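Local coordinates for protein fanconi-associated nuclease 1 homolog (Pseudomonas aeruginosa, PDB 5Y7Q) that is a bacterial member of the Fanconi-associated nuclease family, with helix-turn-helix, SAP and VRR-NUC domains, and is bound to nucleic acid in the crystal, at residues L129-F133 / L159-Q164; A79-L84 / A111-L115. All coordinates share one frame; numbering follows the deposited sequence.

Contact 1: L129-F133 / L159-Q164; sequences LAQLF and LLERLQ
Leu160 lays its CD1 methyl over one face of the Phe133 ring, a CH-pi contact 3.8 Å from CD1 to the ring centroid. The methyl stands 17° off the ring normal and is shifted toward the rim. The same methyl also meets Leu129, with CD1 of Leu160 3.6 Å from CG of Leu129. The other branch of Leu160 turns to Ala130, where its CD2 lies 3.9 Å from CB of Ala130. Leu160 thus uses both branches against helix 129-135. Its CG is anti to the backbone N (chi1 -177°), which carries the fork across. At the ring edge, near its plane, sit Leu159 and Leu163. CE2 of Phe133 is 4.2 Å from CB of Leu159. Leu129 also reaches the backbone of Leu163, its CD2 3.6 Å from the carbonyl O of Leu163. Further out, Lys156 NZ donates a hydrogen bond to the carbonyl O of Phe133, and Leu149 and Leu154 touch Leu159. Segments 129-133 and 159-163 run nearly antiparallel, at 155°, consistent with the helix pair of a SAP domain. Helix 138-144 lies in the connection between them; strand 126-127 precedes the first and pairs with strand 171-172 beyond the second.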
loop_
_atom_site.group_PDB
_atom_site.type_symbol
_atom_site.label_atom_id
_atom_site.label_comp_id
_atom_site.label_asym_id
_atom_site.label_seq_id
_atom_site.Cartn_x
_atom_site.Cartn_y
_atom_site.Cartn_z
ATOM N N LEU A 129 2.450 26.676 20.566
ATOM C CA LEU A 129 3.164 27.621 19.718
ATOM C C LEU A 129 3.280 27.110 18.294
ATOM O O LEU A 129 3.149 27.882 17.336
ATOM C CB LEU A 129 4.542 27.875 20.298
ATOM C CG LEU A 129 5.477 28.807 19.542
ATOM C CD1 LEU A 129 4.811 30.103 19.102
ATOM C CD2 LEU A 129 6.602 29.080 20.495
ATOM N N ALA A 130 3.509 25.803 18.138
ATOM C CA ALA A 130 3.608 25.210 16.805
ATOM C C ALA A 130 2.309 25.375 16.025
ATOM O O ALA A 130 2.332 25.649 14.817
ATOM C CB ALA A 130 3.977 23.737 16.925
ATOM N N GLN A 131 1.160 25.222 16.704
ATOM C CA GLN A 131 -0.125 25.356 16.023
ATOM C C GLN A 131 -0.380 26.803 15.639
ATOM O O GLN A 131 -0.898 27.090 14.549
ATOM C CB GLN A 131 -1.255 24.839 16.908
ATOM C CG GLN A 131 -0.895 23.685 17.835
ATOM C CD GLN A 131 -2.095 23.223 18.663
ATOM O OE1 GLN A 131 -2.034 23.135 19.889
ATOM N NE2 GLN A 131 -3.191 22.943 17.994
ATOM N N LEU A 132 -0.026 27.721 16.539
ATOM C CA LEU A 132 -0.007 29.139 16.208
ATOM C C LEU A 132 0.811 29.381 14.957
ATOM O O LEU A 132 0.431 30.185 14.100
ATOM C CB LEU A 132 0.568 29.934 17.376
ATOM C CG LEU A 132 0.703 31.431 17.152
ATOM C CD1 LEU A 132 -0.669 32.017 16.973
ATOM C CD2 LEU A 132 1.416 32.090 18.327
ATOM N N PHE A 133 1.928 28.665 14.822
ATOM C CA PHE A 133 2.772 28.814 13.643
ATOM C C PHE A 133 2.112 28.243 12.406
ATOM O O PHE A 133 2.370 28.719 11.295
ATOM C CB PHE A 133 4.124 28.152 13.877
ATOM C CG PHE A 133 5.178 29.120 14.270
ATOM C CD1 PHE A 133 5.059 29.843 15.444
ATOM C CD2 PHE A 133 6.272 29.346 13.451
ATOM C CE1 PHE A 133 6.026 30.754 15.802
ATOM C CE2 PHE A 133 7.235 30.260 13.801
ATOM C CZ PHE A 133 7.114 30.966 14.977
ATOM N N LEU A 159 12.731 29.565 13.332
ATOM C CA LEU A 159 12.137 30.545 14.230
ATOM C C LEU A 159 11.324 29.854 15.319
ATOM O O LEU A 159 11.471 30.154 16.514
ATOM C CB LEU A 159 11.262 31.494 13.425
ATOM C CG LEU A 159 11.084 32.879 13.998
ATOM C CD1 LEU A 159 12.420 33.593 13.963
ATOM C CD2 LEU A 159 10.050 33.598 13.169
ATOM N N LEU A 160 10.465 28.914 14.914
ATOM C CA LEU A 160 9.732 28.103 15.880
ATOM C C LEU A 160 10.687 27.418 16.857
ATOM O O LEU A 160 10.449 27.406 18.073
ATOM C CB LEU A 160 8.865 27.076 15.144
ATOM C CG LEU A 160 7.969 26.191 16.018
ATOM C CD1 LEU A 160 6.999 27.061 16.784
ATOM C CD2 LEU A 160 7.222 25.116 15.226
ATOM N N GLU A 161 11.791 26.860 16.346
ATOM C CA GLU A 161 12.717 26.134 17.211
ATOM C C GLU A 161 13.314 27.065 18.249
ATOM O O GLU A 161 13.340 26.748 19.444
ATOM C CB GLU A 161 13.822 25.468 16.382
ATOM C CG GLU A 161 14.241 24.085 16.879
ATOM C CD GLU A 161 15.735 23.964 17.139
ATOM O OE1 GLU A 161 16.332 24.897 17.730
ATOM O OE2 GLU A 161 16.320 22.929 16.749
ATOM N N ARG A 162 13.777 28.239 17.809
ATOM C CA ARG A 162 14.388 29.190 18.732
ATOM C C ARG A 162 13.398 29.628 19.808
ATOM O O ARG A 162 13.763 29.751 20.982
ATOM C CB ARG A 162 14.931 30.399 17.959
ATOM C CG ARG A 162 16.078 31.157 18.656
ATOM C CD ARG A 162 17.463 30.715 18.162
ATOM N NE ARG A 162 18.111 31.736 17.333
ATOM C CZ ARG A 162 19.292 31.583 16.734
ATOM N NH1 ARG A 162 19.965 30.446 16.872
ATOM N NH2 ARG A 162 19.810 32.567 16.000
ATOM N N LEU A 163 12.130 29.826 19.437
ATOM C CA LEU A 163 11.148 30.382 20.369
ATOM C C LEU A 163 10.407 29.348 21.225
ATOM O O LEU A 163 9.733 29.751 22.179
ATOM C CB LEU A 163 10.114 31.214 19.604
ATOM C CG LEU A 163 10.650 32.472 18.931
ATOM C CD1 LEU A 163 9.731 32.940 17.817
ATOM C CD2 LEU A 163 10.807 33.557 19.977
ATOM N N GLN A 164 10.495 28.038 20.921
ATOM C CA GLN A 164 9.755 27.051 21.713
ATOM C C GLN A 164 10.273 26.905 23.144
ATOM O O GLN A 164 9.444 26.861 24.071
ATOM C CB GLN A 164 9.748 25.705 20.990
ATOM C CG GLN A 164 8.407 25.275 20.464
ATOM C CD GLN A 164 8.563 24.428 19.221
ATOM O OE1 GLN A 164 9.643 24.390 18.624
ATOM N NE2 GLN A 164 7.498 23.733 18.831
#

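Contact 2: A79-L84 / A111-L115; sequences ASQALL and AVQPL
Segments 79-84 and 111-115 cross almost at right angles, 82° between their directions, with axes 8.1 Å apart and the backbones nearest at Ser80 and Ala111. Ser80 makes the polar link. Its OG donates a hydrogen bond of 2.9 Å to the carbonyl O of Ala111. The donor comes in from the side of the C=O, at 131°, and is tilted 20° from the carbonyl plane. OG lies anti to the carbonyl carbon of Ser80, which places it within bonding distance of Ala111 O. Pro114 packs beside this bond. As a proline it has no N-H to give to the turn before, and helix 108-118 is kinked here. Beside the Ser80 and Ala111 backbones, CB of Ala79 is 4.0 Å from CB of Ala111. On the flank Leu83 crosses Val112 at a slant, its CD2 3.6 Å from CB of Val112. Leu115 brings CD1 to 3.6 Å from the carbonyl O of Ser80, and the same methyl packs against Leu83 and Leu84. That carbonyl is already used by the N-H of Leu84 within its own helix. Around this buried pair, Leu187 and Tyr185 of strand 184-187 touch Leu84 and Val112, and Ile105 touches Ala111. Helices 78-89 and 108-118, with strand 94-96 between them in sequence and the antiparallel sheet 94-96, 184-187, 121-123, are consistent with a winged-helix-like helix-turn-helix domain.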
loop_
_atom_site.group_PDB
_atom_site.type_symbol
_atom_site.label_atom_id
_atom_site.label_comp_id
_atom_site.label_asym_id
_atom_site.label_seq_id
_atom_site.Cartn_x
_atom_site.Cartn_y
_atom_site.Cartn_z
ATOM N N ALA A 79 -26.156 24.833 5.100
ATOM C CA ALA A 79 -24.863 25.509 5.056
ATOM C C ALA A 79 -23.939 25.045 6.181
ATOM O O ALA A 79 -22.718 24.953 5.993
ATOM C CB ALA A 79 -25.051 27.020 5.108
ATOM N N SER A 80 -24.491 24.739 7.351
ATOM C CA SER A 80 -23.631 24.256 8.421
ATOM C C SER A 80 -23.164 22.834 8.154
ATOM O O SER A 80 -21.996 22.500 8.413
ATOM C CB SER A 80 -24.349 24.347 9.755
ATOM O OG SER A 80 -24.997 25.591 9.845
ATOM N N GLN A 81 -24.053 21.978 7.639
ATOM C CA GLN A 81 -23.598 20.681 7.139
ATOM C C GLN A 81 -22.422 20.846 6.171
ATOM O O GLN A 81 -21.359 20.230 6.345
ATOM C CB GLN A 81 -24.753 19.946 6.453
ATOM C CG GLN A 81 -25.809 19.387 7.381
ATOM C CD GLN A 81 -26.890 18.629 6.629
ATOM O OE1 GLN A 81 -27.292 19.036 5.551
ATOM N NE2 GLN A 81 -27.371 17.531 7.200
ATOM N N ALA A 82 -22.590 21.722 5.168
ATOM C CA ALA A 82 -21.579 21.911 4.128
ATOM C C ALA A 82 -20.267 22.386 4.721
ATOM O O ALA A 82 -19.194 21.877 4.376
ATOM C CB ALA A 82 -22.068 22.914 3.089
ATOM N N LEU A 83 -20.339 23.367 5.624
ATOM C CA LEU A 83 -19.130 23.867 6.258
ATOM C C LEU A 83 -18.416 22.754 6.987
ATOM O O LEU A 83 -17.188 22.609 6.870
ATOM C CB LEU A 83 -19.457 24.996 7.216
ATOM C CG LEU A 83 -18.173 25.521 7.837
ATOM C CD1 LEU A 83 -17.268 26.022 6.710
ATOM C CD2 LEU A 83 -18.489 26.626 8.860
ATOM N N LEU A 84 -19.175 21.932 7.711
ATOM C CA LEU A 84 -18.562 20.817 8.415
ATOM C C LEU A 84 -17.772 19.950 7.456
ATOM O O LEU A 84 -16.572 19.695 7.655
ATOM C CB LEU A 84 -19.617 19.971 9.111
ATOM C CG LEU A 84 -18.946 19.036 10.109
ATOM C CD1 LEU A 84 -18.018 19.867 10.983
ATOM C CD2 LEU A 84 -19.987 18.341 10.961
ATOM N N ALA A 111 -22.703 30.341 9.121
ATOM C CA ALA A 111 -22.814 28.898 8.926
ATOM C C ALA A 111 -22.130 28.110 10.035
ATOM O O ALA A 111 -22.471 26.942 10.266
ATOM C CB ALA A 111 -22.243 28.493 7.562
ATOM N N VAL A 112 -21.152 28.708 10.716
ATOM C CA VAL A 112 -20.458 27.959 11.750
ATOM C C VAL A 112 -21.182 27.998 13.098
ATOM O O VAL A 112 -20.955 27.098 13.926
ATOM C CB VAL A 112 -19.008 28.451 11.889
ATOM C CG1 VAL A 112 -18.935 29.714 12.743
ATOM C CG2 VAL A 112 -18.128 27.350 12.475
ATOM N N GLN A 113 -22.049 28.994 13.353
ATOM C CA GLN A 113 -22.673 29.099 14.683
ATOM C C GLN A 113 -23.363 27.818 15.174
ATOM O O GLN A 113 -23.106 27.413 16.325
ATOM C CB GLN A 113 -23.658 30.275 14.721
ATOM C CG GLN A 113 -23.026 31.636 14.440
ATOM C CD GLN A 113 -21.956 32.055 15.456
ATOM O OE1 GLN A 113 -22.188 32.075 16.680
ATOM N NE2 GLN A 113 -20.790 32.438 14.946
ATOM N N PRO A 114 -24.208 27.124 14.384
ATOM C CA PRO A 114 -24.842 25.902 14.917
ATOM C C PRO A 114 -23.841 24.812 15.270
ATOM O O PRO A 114 -24.099 24.041 16.206
ATOM C CB PRO A 114 -25.787 25.462 13.789
ATOM C CG PRO A 114 -25.906 26.615 12.889
ATOM C CD PRO A 114 -24.606 27.343 12.981
ATOM N N LEU A 115 -22.701 24.743 14.556
ATOM C CA LEU A 115 -21.620 23.813 14.903
ATOM C C LEU A 115 -20.970 24.180 16.230
ATOM O O LEU A 115 -20.619 23.296 17.020
ATOM C CB LEU A 115 -20.562 23.775 13.789
ATOM C CG LEU A 115 -21.143 23.467 12.407
ATOM C CD1 LEU A 115 -20.121 23.580 11.306
ATOM C CD2 LEU A 115 -21.780 22.089 12.414
#

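In the fold
Contacts 1 and 2 join helix pairs in two different domains, the SAP domain for contact 1 and the helix-turn-helix domain for contact 2. They follow one another along the chain, contact 2 closing before contact 1 opens. Their centres are 31 Å apart and their nearest atoms about 17 Å apart, so they do not touch. Contact 2 packs on strand 184-187, which comes later in the chain than contact 1. The chain therefore returns to the sheet beside contact 2 after passing through contact 1. Both lie far from the centre of the chain, at 34 and 35 Å. Both also lie near the bound nucleic acid, with nearest atoms about 6 Å away for contact 1 and about 9 Å for contact 2.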